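Local atomic coordinates of twin-arginine translocation pathway signal protein (Burkholderia phytofirmans, PDB entry 2RJO), a protein that binds beta-D-galactopyranose in the cleft of a periplasmic binding protein fold and probably serves as the sugar-capturing component of a transport or sensing system. Residues V91-N96 against V111-Y116; S11-T16 against N68-D73. All coordinates share one frame; numbering follows the deposited sequence.

Interaction 1. Residues V91-N96 against V111-Y116; sequences VTTIWN and VAHLSY. With GAL (beta-D-galactopyranose), chain B.
Trp95 lays the six-membered part of its indole against Tyr116, its CH2 touching Tyr116 CD2 at 3.5 Å. The two rings cross obliquely, their planes 34° apart, and Ser115 OG lies close to the same end of the indole, near CE3. Galactose lies over one face of the indole toward its rim, with GAL C4 3.8 Å from NE1. Trp95 CG stands beside the backbone N (chi1 -70°), and the ring lies between sugar and tyrosine. Tyr19 takes the indole N-H, while Trp251 meets the Trp95 ring edge-to-face and also packs against Tyr116.

Next to this aromatic pair run two neighbouring parallel strands, 91-94 and 111-115. Thr93 N donates to Ala112 O and Thr93 O accepts from Leu114 N, both at 2.8 Å. The ladder runs on past the end of the first strand, where Trp95 N meets Leu114 O at 3.0 Å in a nearly straight bond (169°). On one face of the sheet Ile94 and Leu114 lie side by side, pointing the same way, with Ile94 CD1 3.8 Å from Leu114 CB; helix 253-268 packs on Leu114. On the other face sit Thr93 and His113.

Asn96, next along the turn, gives ND2 to GAL O6 in a weak bond of 3.1 Å and more firmly to Pro71 O. The principle illustrated is that of sugar-binding clefts: the carboxyl end of a parallel strand presents an aromatic plane to the C-H groups of the pyranose and an amide to a hydroxyl, so apolar packing and polar recognition arise from adjacent residues.

Interaction 2. Residues S11-T16 against N68-D73; sequences SFRSLT and NVDPND. With GAL (beta-D-galactopyranose), chain B; SO4 (sulfate ion), chain D.
Arg13 and Asn72 cross at about a right angle, and the arginine grips the asparagine side-on with two nitrogens. NE donates to Asn72 OD1 at 2.8 Å, and NH2 donates to the backbone Asn72 O at 3.0 Å with little bend at the hydrogen (174°). The guanidinium and amide planes stand 49° apart. The arginine chain bends at chi3 (-69°), which swings NE off the line of the extended chain, toward Asn72 OD1. Ser47 takes the amide nitrogen of Asn72.

At the guanidinium edge, NH2 also donates in plane to GAL O6, 3.0 Å away, while NH1 donates to O2 of a sulfate ion, probably from the crystallisation liquor. OD1 of Asp70 accepts a hydrogen bond from GAL O6 at 2.8 Å; its OD2 is held by Tyr20. Arg13 NH2 and Asp70 OD1 are 4.4 Å apart, beyond a salt bridge, with O6 bonded to both.

Strands 11-12 and 68-69 lead into the pocket in parallel: Asp70 N donates to Ser11 O, and Ser11 CB presses on Val69 CG2 at 3.5 Å, tighter than usual. Two waters bond to Asp70 O, one also reaching Ser11 OG and the other, over the centre of the guanidinium face, weakly Arg13 N. O6 thus acts as acceptor toward arginine and donor toward aspartate, and the opposite charges probably polarise the hydroxyl to strengthen both bonds.

How the interactions relate
Both contacts are buried and belong to one sheet, where strands 65-69 and 90-94 are neighbours, and Ile94 N probably bonds to Val69 O between them. Interaction 1 is the more extensive, a long strand pairing that ends in aromatic packing; interaction 2 has a shorter pairing and passes quickly into loops held by charged and amide groups, with some of its residues partly exposed. The two meet at the carboxyl ends of the strands, where Trp95 CD1 packs against Asp70 OD2. Of the two, 91-96 brings an apolar surface to galactose carbons C4 to C6, and 11-16 and 68-73 bring charged groups: Arg13 and Asp70 bond to O6, which Asn96 reaches weakly. Asp231 and Arg154 bind the sugar from elsewhere.

Interaction 1. Residues V91-N96 against V111-Y116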
loop_
_atom_site.group_PDB
_atom_site.type_symbol
_atom_site.label_atom_id
_atom_site.label_comp_id
_atom_site.label_asym_id
_atom_site.label_seq_id
_atom_site.Cartn_x
_atom_site.Cartn_y
_atom_site.Cartn_z
ATOM N N VAL A 91 11.078 6.462 -13.710
ATOM C CA VAL A 91 9.979 6.300 -12.768
ATOM C C VAL A 91 9.736 4.877 -12.293
ATOM O O VAL A 91 9.909 3.916 -13.041
ATOM C CB VAL A 91 8.669 6.820 -13.394
ATOM C CG1 VAL A 91 8.322 5.979 -14.623
ATOM C CG2 VAL A 91 7.537 6.777 -12.375
ATOM N N THR A 92 9.318 4.766 -11.038
ATOM C CA THR A 92 9.005 3.487 -10.421
ATOM C C THR A 92 7.555 3.577 -9.956
ATOM O O THR A 92 7.142 4.589 -9.396
ATOM C CB THR A 92 9.928 3.206 -9.207
ATOM O OG1 THR A 92 11.211 2.783 -9.679
ATOM C CG2 THR A 92 9.343 2.116 -8.308
ATOM N N THR A 93 6.790 2.522 -10.205
ATOM C CA THR A 93 5.383 2.485 -9.816
ATOM C C THR A 93 5.151 1.588 -8.607
ATOM O O THR A 93 5.840 0.592 -8.424
ATOM C CB THR A 93 4.500 1.990 -10.987
ATOM O OG1 THR A 93 4.377 3.034 -11.956
ATOM C CG2 THR A 93 3.116 1.623 -10.498
ATOM N N ILE A 94 4.172 1.956 -7.789
ATOM C CA ILE A 94 3.833 1.189 -6.600
ATOM C C ILE A 94 2.335 0.905 -6.560
ATOM O O ILE A 94 1.532 1.822 -6.688
ATOM C CB ILE A 94 4.176 1.961 -5.303
ATOM C CG1 ILE A 94 5.601 2.513 -5.365
ATOM C CG2 ILE A 94 4.040 1.035 -4.104
ATOM C CD1 ILE A 94 6.669 1.447 -5.338
ATOM N N TRP A 95 1.964 -0.361 -6.390
ATOM C CA TRP A 95 0.559 -0.750 -6.273
ATOM C C TRP A 95 -0.359 -0.699 -7.497
ATOM O O TRP A 95 -0.811 -1.736 -7.972
ATOM C CB TRP A 95 -0.124 0.066 -5.160
ATOM C CG TRP A 95 0.303 -0.255 -3.733
ATOM C CD1 TRP A 95 0.749 0.630 -2.798
ATOM C CD2 TRP A 95 0.316 -1.545 -3.098
ATOM N NE1 TRP A 95 1.044 -0.023 -1.621
ATOM C CE2 TRP A 95 0.786 -1.356 -1.777
ATOM C CE3 TRP A 95 -0.023 -2.834 -3.514
ATOM C CZ2 TRP A 95 0.925 -2.415 -0.875
ATOM C CZ3 TRP A 95 0.121 -3.894 -2.607
ATOM C CH2 TRP A 95 0.588 -3.671 -1.312
ATOM N N ASN A 96 -0.648 0.502 -7.992
ATOM C CA ASN A 96 -1.595 0.664 -9.099
ATOM C C ASN A 96 -1.060 0.871 -10.517
ATOM O O ASN A 96 -0.212 1.725 -10.761
ATOM C CB ASN A 96 -2.563 1.818 -8.782
ATOM C CG ASN A 96 -3.251 1.670 -7.437
ATOM O OD1 ASN A 96 -3.941 0.689 -7.180
ATOM N ND2 ASN A 96 -3.066 2.658 -6.570
ATOM N N VAL A 111 11.561 2.151 -14.818
ATOM C CA VAL A 111 12.424 1.245 -14.071
ATOM C C VAL A 111 11.759 0.010 -13.483
ATOM O O VAL A 111 12.227 -1.113 -13.691
ATOM C CB VAL A 111 13.134 1.991 -12.940
ATOM C CG1 VAL A 111 14.060 1.041 -12.197
ATOM C CG2 VAL A 111 13.898 3.171 -13.508
ATOM N N ALA A 112 10.681 0.197 -12.734
ATOM C CA ALA A 112 10.029 -0.959 -12.150
ATOM C C ALA A 112 8.684 -0.684 -11.498
ATOM O O ALA A 112 8.333 0.454 -11.207
ATOM C CB ALA A 112 10.969 -1.622 -11.129
ATOM N N HIS A 113 7.935 -1.761 -11.299
ATOM C CA HIS A 113 6.641 -1.721 -10.642
ATOM C C HIS A 113 6.803 -2.628 -9.427
ATOM O O HIS A 113 7.301 -3.752 -9.544
ATOM C CB HIS A 113 5.543 -2.277 -11.551
ATOM C CG HIS A 113 4.200 -2.346 -10.894
ATOM N ND1 HIS A 113 3.533 -1.225 -10.448
ATOM C CD2 HIS A 113 3.419 -3.401 -10.567
ATOM C CE1 HIS A 113 2.401 -1.587 -9.874
ATOM N NE2 HIS A 113 2.308 -2.903 -9.931
ATOM N N LEU A 114 6.420 -2.132 -8.258
ATOM C CA LEU A 114 6.531 -2.921 -7.041
ATOM C C LEU A 114 5.145 -3.173 -6.477
ATOM O O LEU A 114 4.271 -2.315 -6.547
ATOM C CB LEU A 114 7.367 -2.185 -5.995
ATOM C CG LEU A 114 8.782 -1.768 -6.394
ATOM C CD1 LEU A 114 9.436 -1.133 -5.184
ATOM C CD2 LEU A 114 9.586 -2.967 -6.884
ATOM N N SER A 115 4.938 -4.354 -5.912
ATOM C CA SER A 115 3.643 -4.669 -5.353
ATOM C C SER A 115 3.743 -5.881 -4.449
ATOM O O SER A 115 4.820 -6.435 -4.251
ATOM C CB SER A 115 2.643 -4.938 -6.478
ATOM O OG SER A 115 1.325 -5.063 -5.974
ATOM N N TYR A 116 2.611 -6.270 -3.883
ATOM C CA TYR A 116 2.551 -7.429 -3.016
ATOM C C TYR A 116 1.332 -8.209 -3.455
ATOM O O TYR A 116 0.426 -7.650 -4.085
ATOM C CB TYR A 116 2.393 -7.009 -1.561
ATOM C CG TYR A 116 3.571 -6.270 -0.999
ATOM C CD1 TYR A 116 4.420 -6.880 -0.094
ATOM C CD2 TYR A 116 3.815 -4.943 -1.339
ATOM C CE1 TYR A 116 5.487 -6.187 0.471
ATOM C CE2 TYR A 116 4.875 -4.236 -0.783
ATOM C CZ TYR A 116 5.708 -4.865 0.125
ATOM O OH TYR A 116 6.752 -4.176 0.701
HETATM C C1 GAL B . -3.331 3.235 0.503
HETATM C C2 GAL B . -3.395 1.903 1.286
HETATM C C3 GAL B . -2.316 0.949 0.728
HETATM C C4 GAL B . -2.591 0.715 -0.768
HETATM C C5 GAL B . -2.540 2.106 -1.460
HETATM C C6 GAL B . -2.816 1.918 -2.938
HETATM O O1 GAL B . -4.346 4.122 1.007
HETATM O O2 GAL B . -3.138 2.148 2.668
HETATM O O3 GAL B . -2.366 -0.302 1.411
HETATM O O4 GAL B . -3.896 0.156 -0.914
HETATM O O5 GAL B . -3.570 2.994 -0.913
HETATM O O6 GAL B . -2.758 3.191 -3.551
#

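Interaction 2. Residues S11-T16 against N68-D73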
loop_
_atom_site.group_PDB
_atom_site.type_symbol
_atom_site.label_atom_id
_atom_site.label_comp_id
_atom_site.label_asym_id
_atom_site.label_seq_id
_atom_site.Cartn_x
_atom_site.Cartn_y
_atom_site.Cartn_z
ATOM N N SER A 11 5.312 10.771 -5.339
ATOM C CA SER A 11 3.900 11.108 -5.479
ATOM C C SER A 11 2.982 10.081 -4.831
ATOM O O SER A 11 3.108 8.877 -5.066
ATOM C CB SER A 11 3.521 11.240 -6.958
ATOM O OG SER A 11 2.121 11.435 -7.098
ATOM N N PHE A 12 2.046 10.569 -4.025
ATOM C CA PHE A 12 1.092 9.703 -3.347
ATOM C C PHE A 12 -0.211 10.425 -3.005
ATOM O O PHE A 12 -0.310 11.650 -3.108
ATOM C CB PHE A 12 1.737 9.099 -2.099
ATOM C CG PHE A 12 2.397 10.102 -1.221
ATOM C CD1 PHE A 12 1.693 10.718 -0.190
ATOM C CD2 PHE A 12 3.728 10.455 -1.434
ATOM C CE1 PHE A 12 2.306 11.677 0.626
ATOM C CE2 PHE A 12 4.354 11.415 -0.624
ATOM C CZ PHE A 12 3.638 12.026 0.405
ATOM N N ARG A 13 -1.211 9.661 -2.590
ATOM C CA ARG A 13 -2.522 10.226 -2.303
ATOM C C ARG A 13 -2.637 11.220 -1.145
ATOM O O ARG A 13 -3.040 12.359 -1.370
ATOM C CB ARG A 13 -3.543 9.095 -2.130
ATOM C CG ARG A 13 -4.947 9.465 -2.594
ATOM C CD ARG A 13 -5.885 8.279 -2.625
ATOM N NE ARG A 13 -5.562 7.294 -3.660
ATOM C CZ ARG A 13 -4.866 6.181 -3.449
ATOM N NH1 ARG A 13 -4.407 5.901 -2.233
ATOM N NH2 ARG A 13 -4.647 5.333 -4.450
ATOM N N SER A 14 -2.287 10.824 0.078
ATOM C CA SER A 14 -2.432 11.752 1.203
ATOM C C SER A 14 -1.534 11.579 2.414
ATOM O O SER A 14 -1.095 10.470 2.730
ATOM C CB SER A 14 -3.880 11.728 1.682
ATOM O OG SER A 14 -4.751 11.964 0.594
ATOM N N LEU A 15 -1.282 12.693 3.106
ATOM C CA LEU A 15 -0.458 12.685 4.319
ATOM C C LEU A 15 -1.300 12.344 5.546
ATOM O O LEU A 15 -0.773 12.226 6.654
ATOM C CB LEU A 15 0.193 14.056 4.559
ATOM C CG LEU A 15 1.589 14.401 4.023
ATOM C CD1 LEU A 15 2.562 13.285 4.393
ATOM C CD2 LEU A 15 1.549 14.605 2.524
ATOM N N THR A 16 -2.605 12.182 5.357
ATOM C CA THR A 16 -3.480 11.886 6.488
ATOM C C THR A 16 -3.479 10.409 6.879
ATOM O O THR A 16 -3.836 10.068 8.001
ATOM C CB THR A 16 -4.938 12.368 6.219
ATOM O OG1 THR A 16 -5.825 11.757 7.167
ATOM C CG2 THR A 16 -5.390 12.019 4.817
ATOM N N ASN A 68 9.152 8.207 -7.754
ATOM C CA ASN A 68 8.658 6.977 -7.133
ATOM C C ASN A 68 7.205 7.295 -6.821
ATOM O O ASN A 68 6.918 8.005 -5.857
ATOM C CB ASN A 68 9.412 6.658 -5.839
ATOM C CG ASN A 68 8.938 5.363 -5.202
ATOM O OD1 ASN A 68 8.346 4.524 -5.872
ATOM N ND2 ASN A 68 9.213 5.189 -3.910
ATOM N N VAL A 69 6.291 6.771 -7.633
ATOM C CA VAL A 69 4.874 7.077 -7.471
ATOM C C VAL A 69 3.894 5.930 -7.237
ATOM O O VAL A 69 4.016 4.845 -7.809
ATOM C CB VAL A 69 4.369 7.884 -8.702
ATOM C CG1 VAL A 69 4.602 7.074 -9.978
ATOM C CG2 VAL A 69 2.889 8.226 -8.554
ATOM N N ASP A 70 2.912 6.212 -6.387
ATOM C CA ASP A 70 1.829 5.297 -6.038
ATOM C C ASP A 70 0.637 5.948 -6.762
ATOM O O ASP A 70 -0.001 6.848 -6.222
ATOM C CB ASP A 70 1.602 5.325 -4.517
ATOM C CG ASP A 70 0.480 4.393 -4.053
ATOM O OD1 ASP A 70 -0.462 4.121 -4.830
ATOM O OD2 ASP A 70 0.533 3.941 -2.890
ATOM N N PRO A 71 0.345 5.522 -8.008
ATOM C CA PRO A 71 -0.769 6.083 -8.784
ATOM C C PRO A 71 -2.108 6.069 -8.056
ATOM O O PRO A 71 -2.521 5.040 -7.525
ATOM C CB PRO A 71 -0.785 5.209 -10.039
ATOM C CG PRO A 71 0.653 4.892 -10.228
ATOM C CD PRO A 71 1.076 4.530 -8.815
ATOM N N ASN A 72 -2.769 7.225 -8.044
ATOM C CA ASN A 72 -4.076 7.394 -7.403
ATOM C C ASN A 72 -5.044 6.323 -7.916
ATOM O O ASN A 72 -5.807 5.741 -7.148
ATOM C CB ASN A 72 -4.617 8.794 -7.710
ATOM C CG ASN A 72 -5.955 9.060 -7.066
ATOM O OD1 ASN A 72 -6.110 8.918 -5.850
ATOM N ND2 ASN A 72 -6.937 9.464 -7.880
ATOM N N ASP A 73 -4.994 6.065 -9.218
ATOM C CA ASP A 73 -5.834 5.050 -9.850
ATOM C C ASP A 73 -4.941 4.327 -10.852
ATOM O O ASP A 73 -3.913 4.857 -11.272
ATOM C CB ASP A 73 -7.033 5.692 -10.574
ATOM C CG ASP A 73 -8.379 5.340 -9.923
ATOM O OD1 ASP A 73 -8.454 4.281 -9.247
ATOM O OD2 ASP A 73 -9.369 6.108 -10.100
HETATM C C1 GAL B . -3.331 3.235 0.503
HETATM C C2 GAL B . -3.395 1.903 1.286
HETATM C C3 GAL B . -2.316 0.949 0.728
HETATM C C4 GAL B . -2.591 0.715 -0.768
HETATM C C5 GAL B . -2.540 2.106 -1.460
HETATM C C6 GAL B . -2.816 1.918 -2.938
HETATM O O1 GAL B . -4.346 4.122 1.007
HETATM O O2 GAL B . -3.138 2.148 2.668
HETATM O O3 GAL B . -2.366 -0.302 1.411
HETATM O O4 GAL B . -3.896 0.156 -0.914
HETATM O O5 GAL B . -3.570 2.994 -0.913
HETATM O O6 GAL B . -2.758 3.191 -3.551
HETATM S S SO4 D . -5.340 7.445 1.350
HETATM O O1 SO4 D . -4.859 8.815 1.032
HETATM O O2 SO4 D . -5.654 6.704 0.109
HETATM O O3 SO4 D . -6.528 7.524 2.236
HETATM O O4 SO4 D . -4.257 6.724 2.052
HETATM O O HOH W 1 0.102 9.541 -7.054
HETATM O O HOH W 2 -1.547 7.089 -4.013
#